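Local coordinates for CRISPR protein (Archaeoglobus fulgidus, PDB 4MJK), which belongs to the Cas5 family and probably serves as a subunit of a type I-A CRISPR Cascade complex, where it would hold the 5' end of the guide RNA, at residues V167-G172 against K251-G256; E64-I69 against W130-K135; V186-I191 against P240-E245. One frame throughout, in Å; residues are numbered along the deposited sequence.

Overall arrangement
Along the chain, contact 2 is complete before either of the others begins; then 167-172 starts contact 1, contact 3 forms within the connection that follows, and 251-256 completes contact 1. Contacts 1 and 2 belong to one six-stranded antiparallel sheet, their centres about 12 Å apart, and they touch through Tyr253 and Val167 packing on Leu67, Val133 and Phe131. Contact 3 joins two strands of a separate three-stranded sheet, its centre about 15 Å from contact 1 and about 20 Å from contact 2. Strands 241-246 and 250-255 are consecutive, so one short turn returns the chain to the large sheet, where 250-255 adds beside 157-170, beyond four strands in ferredoxin-like order.

Contact 1: residues V167-G172 against K251-G256; sequences VTQKDG and KAYEAG
Gln169 lies across from Tyr253 and Lys251 on one face of the paired strands. Its CG stands anti to the backbone N (chi1 -162°), and the extended chain runs alongside the tyrosine, pointing the same way, with amide and ring planes 32° apart. Gln169 CG packs 3.7 Å from Tyr253 CE1. Further out, Gln169 OE1 comes to 2.9 Å from Tyr253 OH, a hydroxyl that is hydrogen-bonded to the carbonyl O of Arg263. The same OE1 sits 3.1 Å from Lys251 CG. Lys251 bends at CD (chi2 -73°) and then runs beside Asp171, where its NZ makes a weak salt bridge of 3.2 Å to Asp171 OD2. Near the base of the ring, Val167 CG2 is 4.1 Å from Tyr253 CD1.

The backbones pair antiparallel, strand 250-255 extending a ferredoxin-like sheet beyond its fourth strand, 157-170. Thr168 with Glu254 and Lys170 with Ala252 are hydrogen-bonded pairs, each joined by two N-H...O bonds; Lys170 N to Ala252 O is 2.8 Å. Gln169 and Tyr253 form the non-hydrogen-bonded pair between them.

On the other face, Lys170 is bent at chi2 and chi4 and crosses the extended Glu254 at a slant, bringing Lys170 NZ to 3.1 Å from Glu254 OE1, again a weak salt bridge.

Contact 2: residues E64-I69 against W130-K135; sequences ENLLAI and WFLVFK
A classic beta bulge, Leu67 and Ala68 facing Val133, interrupts the antiparallel pairing of strand 66-73 with strand 127-134. Leu67 has a near-helical psi of -32°, which brings the amide of Ala68 round to the acceptor that Leu67 N already uses. Val133 O therefore takes two hydrogen bonds, from Leu67 N at 2.8 Å and from Ala68 N at 3.2 Å, both from the same face of its carbonyl plane. Regular pairing continues with Val133 N donating to Ala68 O. At the other end, Lys135 N bonds to Asn65 O at 2.8 Å.

The bulge shifts the register by one, and the side chains sort onto two faces around it. On one, Leu66 holds CG anti to its backbone N (chi1 -173°), and its CD1 sits over a face of the Phe134 ring in a CH-pi contact, 4.0 Å from the centroid. Asn65 O meets the same ring at its edge. Ile69 lies beside both Leu132 and Trp130: its CG1 is 3.9 Å from Leu132 CD1 and approaches the indole at the edge, 4.0 Å from Trp130 CD1. Helix 33-46 packs on this face, with Phe36 stacked on Trp130 and Leu37 against Leu66 and Leu132. On the other face, Ala68 CB touches Val133 CB at 3.9 Å, and Val260 of strand 258-263 packs against both residues.

Strand 127-134 is hydrogen-bonded on its far side to strand 2-10. With 157-170 next in line, the order second, third, first, fourth is that of the ferredoxin-like (RRM-type) sheet of the Cas5 and RAMP proteins, and this contact is its pairing of second and third strands.

Contact 3: residues V186-I191 against P240-E245; sequences VELRGI and PECLVE
Arg189 and Gly190 both turn their amides to the carbonyl of Leu243. Arg189 N bonds Leu243 O at 2.9 Å, while the bond from Gly190 N is weak, 3.4 Å long. This is a classic beta bulge, made possible by the near-helical psi of Arg189 (-39°). Firmer antiparallel bonds flank it: Leu243 N to Gly190 O at 2.8 Å, and the reciprocal pair between Glu187 and Glu245.

Beside Glu187 and Glu245, Arg189 crosses Glu245 at a slant, its CG 3.8 Å from Glu245 CB. The guanidinium and carboxylate planes are only 7° apart, yet Arg189 NE is 4.1 Å from Glu245 OE1 and no N-H points at that oxygen. Arg189 NH1 is modelled in a salt bridge with Glu187, though the position of the Glu187 carboxylate is doubtful.

The other face is apolar. Leu188 CD2 packs against Cys242 CB at 3.7 Å. Cys242 turns its SG between backbone N and carbonyl carbon (chi1 64°), near Leu188 CG. Val186 CG1 meets Val244 CG1 at 3.7 Å, both methyl groups standing anti to their own backbone N.

One shell out, Phe180 packs on Val186, Leu188, Cys242 and Val244, and Trp196 on Cys242 and Ile191. Strand 174-176 pairs with the far side of strand 241-246, through Cys242 to Thr176 and Val244 to Ile174, which makes 241-246 the middle strand of a small three-stranded sheet.

Phe180 and Trp196 thus pack on the face of Leu188, Ile191, Cys242 and Val244, while that of Glu187 and Glu245 carries the charges. Arg189 would offset part of the repulsion between these neighbouring carboxylates, probably by general electrostatic attraction toward Glu245; its hold on Glu187 remains unsure.

Contact 1: residues V167-G172 against K251-G256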
loop_
_atom_site.group_PDB
_atom_site.type_symbol
_atom_site.label_atom_id
_atom_site.label_comp_id
_atom_site.label_asym_id
_atom_site.label_seq_id
_atom_site.Cartn_x
_atom_site.Cartn_y
_atom_site.Cartn_z
ATOM N N VAL A 167 8.293 -3.054 -34.132
ATOM C CA VAL A 167 8.573 -4.418 -33.677
ATOM C C VAL A 167 8.788 -5.388 -34.846
ATOM O O VAL A 167 8.271 -5.175 -35.945
ATOM C CB VAL A 167 7.455 -4.971 -32.747
ATOM C CG1 VAL A 167 7.291 -4.084 -31.534
ATOM C CG2 VAL A 167 6.128 -5.097 -33.488
ATOM N N THR A 168 9.561 -6.440 -34.595
ATOM C CA THR A 168 9.756 -7.526 -35.549
ATOM C C THR A 168 9.050 -8.775 -35.036
ATOM O O THR A 168 9.125 -9.086 -33.846
ATOM C CB THR A 168 11.252 -7.861 -35.694
ATOM O OG1 THR A 168 11.956 -6.704 -36.158
ATOM C CG2 THR A 168 11.456 -9.004 -36.674
ATOM N N GLN A 169 8.369 -9.496 -35.922
ATOM C CA GLN A 169 7.680 -10.722 -35.527
ATOM C C GLN A 169 8.588 -11.927 -35.743
ATOM O O GLN A 169 9.108 -12.121 -36.844
ATOM C CB GLN A 169 6.388 -10.892 -36.327
ATOM C CG GLN A 169 5.400 -11.881 -35.720
ATOM C CD GLN A 169 4.104 -11.985 -36.514
ATOM O OE1 GLN A 169 3.026 -12.195 -35.949
ATOM N NE2 GLN A 169 4.202 -11.844 -37.830
ATOM N N LYS A 170 8.775 -12.732 -34.698
ATOM C CA LYS A 170 9.609 -13.933 -34.773
ATOM C C LYS A 170 8.860 -15.150 -34.229
ATOM O O LYS A 170 7.872 -15.011 -33.510
ATOM C CB LYS A 170 10.897 -13.740 -33.968
ATOM C CG LYS A 170 11.697 -12.476 -34.309
ATOM C CD LYS A 170 12.842 -12.764 -35.281
ATOM C CE LYS A 170 13.632 -11.497 -35.633
ATOM N NZ LYS A 170 14.352 -10.923 -34.453
ATOM N N ASP A 171 9.318 -16.348 -34.581
ATOM C CA ASP A 171 8.875 -17.547 -33.874
ATOM C C ASP A 171 10.067 -18.463 -33.582
ATOM O O ASP A 171 11.213 -18.088 -33.838
ATOM C CB ASP A 171 7.727 -18.264 -34.598
ATOM C CG ASP A 171 8.111 -18.747 -35.982
ATOM O OD1 ASP A 171 9.317 -18.958 -36.226
ATOM O OD2 ASP A 171 7.198 -18.923 -36.817
ATOM N N GLY A 172 9.815 -19.635 -33.013
ATOM C CA GLY A 172 10.911 -20.495 -32.601
ATOM C C GLY A 172 11.383 -20.184 -31.188
ATOM O O GLY A 172 10.593 -19.751 -30.340
ATOM N N LYS A 251 3.326 -15.768 -31.558
ATOM C CA LYS A 251 4.545 -15.206 -32.111
ATOM C C LYS A 251 5.225 -14.394 -31.028
ATOM O O LYS A 251 4.574 -13.921 -30.102
ATOM C CB LYS A 251 4.229 -14.251 -33.260
ATOM C CG LYS A 251 3.465 -14.861 -34.437
ATOM C CD LYS A 251 4.369 -15.766 -35.258
ATOM C CE LYS A 251 3.650 -16.297 -36.487
ATOM N NZ LYS A 251 4.468 -17.342 -37.146
ATOM N N ALA A 252 6.526 -14.205 -31.179
ATOM C CA ALA A 252 7.296 -13.306 -30.345
ATOM C C ALA A 252 7.463 -11.972 -31.064
ATOM O O ALA A 252 7.729 -11.941 -32.272
ATOM C CB ALA A 252 8.654 -13.917 -30.060
ATOM N N TYR A 253 7.302 -10.871 -30.336
ATOM C CA TYR A 253 7.480 -9.547 -30.921
ATOM C C TYR A 253 8.662 -8.877 -30.258
ATOM O O TYR A 253 8.749 -8.833 -29.031
ATOM C CB TYR A 253 6.218 -8.692 -30.768
ATOM C CG TYR A 253 5.046 -9.257 -31.513
ATOM C CD1 TYR A 253 4.793 -8.895 -32.832
ATOM C CD2 TYR A 253 4.201 -10.187 -30.915
ATOM C CE1 TYR A 253 3.720 -9.432 -33.530
ATOM C CE2 TYR A 253 3.120 -10.721 -31.600
ATOM C CZ TYR A 253 2.894 -10.346 -32.911
ATOM O OH TYR A 253 1.831 -10.885 -33.597
ATOM N N GLU A 254 9.585 -8.379 -31.073
ATOM C CA GLU A 254 10.851 -7.888 -30.557
ATOM C C GLU A 254 11.136 -6.457 -30.979
ATOM O O GLU A 254 10.886 -6.069 -32.126
ATOM C CB GLU A 254 12.011 -8.813 -30.976
ATOM C CG GLU A 254 13.391 -8.294 -30.548
ATOM C CD GLU A 254 14.502 -9.332 -30.706
ATOM O OE1 GLU A 254 14.288 -10.331 -31.429
ATOM O OE2 GLU A 254 15.588 -9.148 -30.103
ATOM N N ALA A 255 11.641 -5.675 -30.030
ATOM C CA ALA A 255 12.131 -4.330 -30.296
ATOM C C ALA A 255 13.438 -4.188 -29.537
ATOM O O ALA A 255 13.444 -4.067 -28.310
ATOM C CB ALA A 255 11.125 -3.283 -29.824
ATOM N N GLY A 256 14.551 -4.216 -30.260
ATOM C CA GLY A 256 15.841 -4.222 -29.598
ATOM C C GLY A 256 15.910 -5.450 -28.722
ATOM O O GLY A 256 15.646 -6.559 -29.186
#

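Contact 2: residues E64-I69 against W130-K135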
loop_
_atom_site.group_PDB
_atom_site.type_symbol
_atom_site.label_atom_id
_atom_site.label_comp_id
_atom_site.label_asym_id
_atom_site.label_seq_id
_atom_site.Cartn_x
_atom_site.Cartn_y
_atom_site.Cartn_z
ATOM N N GLU A 64 -9.442 -5.969 -29.886
ATOM C CA GLU A 64 -9.479 -6.487 -31.249
ATOM C C GLU A 64 -8.182 -6.184 -31.996
ATOM O O GLU A 64 -7.759 -6.943 -32.865
ATOM C CB GLU A 64 -10.695 -5.929 -32.003
ATOM C CG GLU A 64 -12.023 -6.499 -31.516
ATOM C CD GLU A 64 -13.236 -5.702 -31.988
ATOM O OE1 GLU A 64 -13.059 -4.634 -32.617
ATOM O OE2 GLU A 64 -14.373 -6.147 -31.716
ATOM N N ASN A 65 -7.542 -5.076 -31.654
ATOM C CA ASN A 65 -6.300 -4.705 -32.322
ATOM C C ASN A 65 -5.044 -5.191 -31.590
ATOM O O ASN A 65 -3.926 -5.032 -32.084
ATOM C CB ASN A 65 -6.235 -3.188 -32.529
ATOM C CG ASN A 65 -7.275 -2.690 -33.524
ATOM O OD1 ASN A 65 -8.129 -1.864 -33.189
ATOM N ND2 ASN A 65 -7.207 -3.198 -34.757
ATOM N N LEU A 66 -5.229 -5.791 -30.424
ATOM C CA LEU A 66 -4.092 -6.176 -29.590
ATOM C C LEU A 66 -3.447 -7.473 -30.067
ATOM O O LEU A 66 -4.124 -8.473 -30.232
ATOM C CB LEU A 66 -4.527 -6.330 -28.131
ATOM C CG LEU A 66 -3.424 -6.574 -27.086
ATOM C CD1 LEU A 66 -2.585 -5.323 -26.842
ATOM C CD2 LEU A 66 -4.049 -7.045 -25.776
ATOM N N LEU A 67 -2.134 -7.453 -30.266
ATOM C CA LEU A 67 -1.394 -8.661 -30.606
ATOM C C LEU A 67 -0.672 -9.247 -29.391
ATOM O O LEU A 67 -0.496 -10.460 -29.299
ATOM C CB LEU A 67 -0.375 -8.357 -31.699
ATOM C CG LEU A 67 -1.041 -7.955 -33.019
ATOM C CD1 LEU A 67 0.015 -7.667 -34.083
ATOM C CD2 LEU A 67 -2.030 -9.033 -33.471
ATOM N N ALA A 68 -0.241 -8.377 -28.477
ATOM C CA ALA A 68 0.536 -8.834 -27.326
ATOM C C ALA A 68 0.413 -7.872 -26.171
ATOM O O ALA A 68 0.323 -6.664 -26.371
ATOM C CB ALA A 68 2.003 -8.987 -27.716
ATOM N N ILE A 69 0.427 -8.407 -24.951
ATOM C CA ILE A 69 0.575 -7.576 -23.769
ATOM C C ILE A 69 1.311 -8.359 -22.711
ATOM O O ILE A 69 0.850 -9.416 -22.282
ATOM C CB ILE A 69 -0.775 -7.069 -23.222
ATOM C CG1 ILE A 69 -0.549 -6.274 -21.924
ATOM C CG2 ILE A 69 -1.738 -8.220 -22.992
ATOM C CD1 ILE A 69 -1.797 -5.513 -21.443
ATOM N N TRP A 130 5.166 -2.196 -19.002
ATOM C CA TRP A 130 4.309 -2.936 -19.926
ATOM C C TRP A 130 4.836 -2.811 -21.351
ATOM O O TRP A 130 5.369 -1.767 -21.744
ATOM C CB TRP A 130 2.867 -2.428 -19.890
ATOM C CG TRP A 130 1.995 -3.100 -18.866
ATOM C CD1 TRP A 130 1.192 -4.193 -19.050
ATOM C CD2 TRP A 130 1.826 -2.703 -17.500
ATOM N NE1 TRP A 130 0.533 -4.505 -17.875
ATOM C CE2 TRP A 130 0.910 -3.606 -16.909
ATOM C CE3 TRP A 130 2.367 -1.678 -16.721
ATOM C CZ2 TRP A 130 0.527 -3.516 -15.565
ATOM C CZ3 TRP A 130 1.966 -1.574 -15.382
ATOM C CH2 TRP A 130 1.065 -2.494 -14.818
ATOM N N PHE A 131 4.686 -3.889 -22.115
ATOM C CA PHE A 131 5.070 -3.918 -23.517
ATOM C C PHE A 131 3.827 -4.421 -24.232
ATOM O O PHE A 131 3.435 -5.591 -24.079
ATOM C CB PHE A 131 6.276 -4.862 -23.702
ATOM C CG PHE A 131 6.854 -4.896 -25.105
ATOM C CD1 PHE A 131 6.362 -4.083 -26.110
ATOM C CD2 PHE A 131 7.910 -5.753 -25.401
ATOM C CE1 PHE A 131 6.910 -4.127 -27.399
ATOM C CE2 PHE A 131 8.471 -5.791 -26.690
ATOM C CZ PHE A 131 7.962 -4.977 -27.682
ATOM N N LEU A 132 3.183 -3.514 -24.967
ATOM C CA LEU A 132 1.977 -3.816 -25.718
ATOM C C LEU A 132 2.298 -3.755 -27.203
ATOM O O LEU A 132 3.101 -2.916 -27.638
ATOM C CB LEU A 132 0.857 -2.813 -25.397
ATOM C CG LEU A 132 0.067 -3.070 -24.100
ATOM C CD1 LEU A 132 0.952 -2.835 -22.891
ATOM C CD2 LEU A 132 -1.181 -2.189 -24.025
ATOM N N VAL A 133 1.684 -4.644 -27.976
ATOM C CA VAL A 133 1.851 -4.620 -29.427
ATOM C C VAL A 133 0.461 -4.580 -30.052
ATOM O O VAL A 133 -0.396 -5.365 -29.670
ATOM C CB VAL A 133 2.612 -5.871 -29.956
ATOM C CG1 VAL A 133 2.706 -5.823 -31.496
ATOM C CG2 VAL A 133 4.017 -5.976 -29.331
ATOM N N PHE A 134 0.239 -3.660 -30.993
ATOM C CA PHE A 134 -1.031 -3.575 -31.719
ATOM C C PHE A 134 -0.853 -3.774 -33.230
ATOM O O PHE A 134 0.209 -3.504 -33.783
ATOM C CB PHE A 134 -1.708 -2.224 -31.471
ATOM C CG PHE A 134 -2.136 -2.011 -30.047
ATOM C CD1 PHE A 134 -3.353 -2.498 -29.598
ATOM C CD2 PHE A 134 -1.322 -1.321 -29.159
ATOM C CE1 PHE A 134 -3.759 -2.300 -28.279
ATOM C CE2 PHE A 134 -1.715 -1.121 -27.836
ATOM C CZ PHE A 134 -2.928 -1.609 -27.399
ATOM N N LYS A 135 -1.915 -4.225 -33.894
ATOM C CA LYS A 135 -1.870 -4.477 -35.332
ATOM C C LYS A 135 -1.641 -3.171 -36.087
ATOM O O LYS A 135 -0.993 -3.158 -37.139
ATOM C CB LYS A 135 -3.168 -5.138 -35.792
ATOM C CG LYS A 135 -3.026 -6.028 -37.010
ATOM C CD LYS A 135 -4.350 -6.715 -37.302
ATOM C CE LYS A 135 -5.058 -7.063 -35.998
ATOM N NZ LYS A 135 -6.428 -7.597 -36.235
#

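Contact 3: residues V186-I191 against P240-E245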
loop_
_atom_site.group_PDB
_atom_site.type_symbol
_atom_site.label_atom_id
_atom_site.label_comp_id
_atom_site.label_asym_id
_atom_site.label_seq_id
_atom_site.Cartn_x
_atom_site.Cartn_y
_atom_site.Cartn_z
ATOM N N VAL A 186 2.981 -22.377 -26.963
ATOM C CA VAL A 186 3.995 -21.673 -26.203
ATOM C C VAL A 186 4.564 -22.643 -25.192
ATOM O O VAL A 186 3.820 -23.199 -24.392
ATOM C CB VAL A 186 3.403 -20.442 -25.478
ATOM C CG1 VAL A 186 4.467 -19.774 -24.605
ATOM C CG2 VAL A 186 2.834 -19.453 -26.486
ATOM N N GLU A 187 5.873 -22.877 -25.240
ATOM C CA GLU A 187 6.495 -23.811 -24.309
ATOM C C GLU A 187 7.691 -23.208 -23.587
ATOM O O GLU A 187 8.669 -22.808 -24.222
ATOM C CB GLU A 187 6.943 -25.075 -25.044
ATOM C CG GLU A 187 7.585 -26.092 -24.134
ATOM C CD GLU A 187 7.937 -27.396 -24.854
ATOM O OE1 GLU A 187 7.038 -28.235 -25.090
ATOM O OE2 GLU A 187 9.122 -27.583 -25.179
ATOM N N LEU A 188 7.613 -23.161 -22.262
ATOM C CA LEU A 188 8.738 -22.710 -21.450
ATOM C C LEU A 188 9.805 -23.807 -21.398
ATOM O O LEU A 188 9.689 -24.745 -20.620
ATOM C CB LEU A 188 8.260 -22.344 -20.034
ATOM C CG LEU A 188 9.040 -21.230 -19.325
ATOM C CD1 LEU A 188 8.339 -20.808 -18.018
ATOM C CD2 LEU A 188 10.503 -21.650 -19.080
ATOM N N ARG A 189 10.842 -23.674 -22.224
ATOM C CA ARG A 189 11.897 -24.692 -22.353
ATOM C C ARG A 189 12.858 -24.768 -21.156
ATOM O O ARG A 189 13.282 -25.860 -20.734
ATOM C CB ARG A 189 12.698 -24.450 -23.635
ATOM C CG ARG A 189 11.853 -24.513 -24.897
ATOM C CD ARG A 189 11.418 -25.959 -25.177
ATOM N NE ARG A 189 12.580 -26.815 -25.366
ATOM C CZ ARG A 189 12.590 -28.140 -25.248
ATOM N NH1 ARG A 189 11.485 -28.814 -24.942
ATOM N NH2 ARG A 189 13.725 -28.794 -25.442
ATOM N N GLY A 190 13.208 -23.607 -20.620
ATOM C CA GLY A 190 14.070 -23.528 -19.460
ATOM C C GLY A 190 14.015 -22.166 -18.780
ATOM O O GLY A 190 13.962 -21.120 -19.432
ATOM N N ILE A 191 14.016 -22.177 -17.458
ATOM C CA ILE A 191 14.099 -20.936 -16.697
ATOM C C ILE A 191 15.567 -20.579 -16.522
ATOM O O ILE A 191 16.343 -21.378 -15.979
ATOM C CB ILE A 191 13.445 -21.093 -15.325
ATOM C CG1 ILE A 191 11.934 -21.295 -15.504
ATOM C CG2 ILE A 191 13.784 -19.881 -14.403
ATOM C CD1 ILE A 191 11.191 -21.601 -14.237
ATOM N N PRO A 240 14.078 -11.789 -13.706
ATOM C CA PRO A 240 13.713 -13.144 -14.141
ATOM C C PRO A 240 13.756 -13.271 -15.663
ATOM O O PRO A 240 13.343 -12.364 -16.383
ATOM C CB PRO A 240 12.282 -13.295 -13.620
ATOM C CG PRO A 240 12.281 -12.440 -12.369
ATOM C CD PRO A 240 13.093 -11.233 -12.758
ATOM N N GLU A 241 14.270 -14.395 -16.146
ATOM C CA GLU A 241 14.407 -14.599 -17.577
ATOM C C GLU A 241 14.164 -16.068 -17.909
ATOM O O GLU A 241 14.532 -16.950 -17.137
ATOM C CB GLU A 241 15.818 -14.197 -18.026
ATOM C CG GLU A 241 16.008 -14.151 -19.525
ATOM C CD GLU A 241 17.384 -13.623 -19.912
ATOM O OE1 GLU A 241 18.187 -13.310 -19.004
ATOM O OE2 GLU A 241 17.660 -13.516 -21.125
ATOM N N CYS A 242 13.534 -16.330 -19.048
ATOM C CA CYS A 242 13.404 -17.707 -19.504
ATOM C C CYS A 242 13.531 -17.868 -21.012
ATOM O O CYS A 242 13.372 -16.912 -21.786
ATOM C CB CYS A 242 12.104 -18.321 -19.011
ATOM S SG CYS A 242 10.706 -17.496 -19.683
ATOM N N LEU A 243 13.829 -19.100 -21.413
ATOM C CA LEU A 243 13.848 -19.488 -22.814
ATOM C C LEU A 243 12.502 -20.094 -23.180
ATOM O O LEU A 243 12.003 -20.997 -22.502
ATOM C CB LEU A 243 14.956 -20.507 -23.059
ATOM C CG LEU A 243 16.371 -19.983 -22.820
ATOM C CD1 LEU A 243 17.370 -21.145 -22.771
ATOM C CD2 LEU A 243 16.750 -18.975 -23.908
ATOM N N VAL A 244 11.899 -19.588 -24.239
ATOM C CA VAL A 244 10.557 -20.026 -24.591
ATOM C C VAL A 244 10.500 -20.379 -26.065
ATOM O O VAL A 244 11.036 -19.645 -26.906
ATOM C CB VAL A 244 9.515 -18.932 -24.286
ATOM C CG1 VAL A 244 8.130 -19.422 -24.621
ATOM C CG2 VAL A 244 9.583 -18.533 -22.808
ATOM N N GLU A 245 9.868 -21.506 -26.370
ATOM C CA GLU A 245 9.644 -21.906 -27.751
ATOM C C GLU A 245 8.248 -21.455 -28.164
ATOM O O GLU A 245 7.264 -21.741 -27.478
ATOM C CB GLU A 245 9.759 -23.425 -27.887
ATOM C CG GLU A 245 10.359 -23.902 -29.185
ATOM C CD GLU A 245 10.950 -25.312 -29.042
ATOM O OE1 GLU A 245 10.196 -26.226 -28.624
ATOM O OE2 GLU A 245 12.163 -25.497 -29.308
#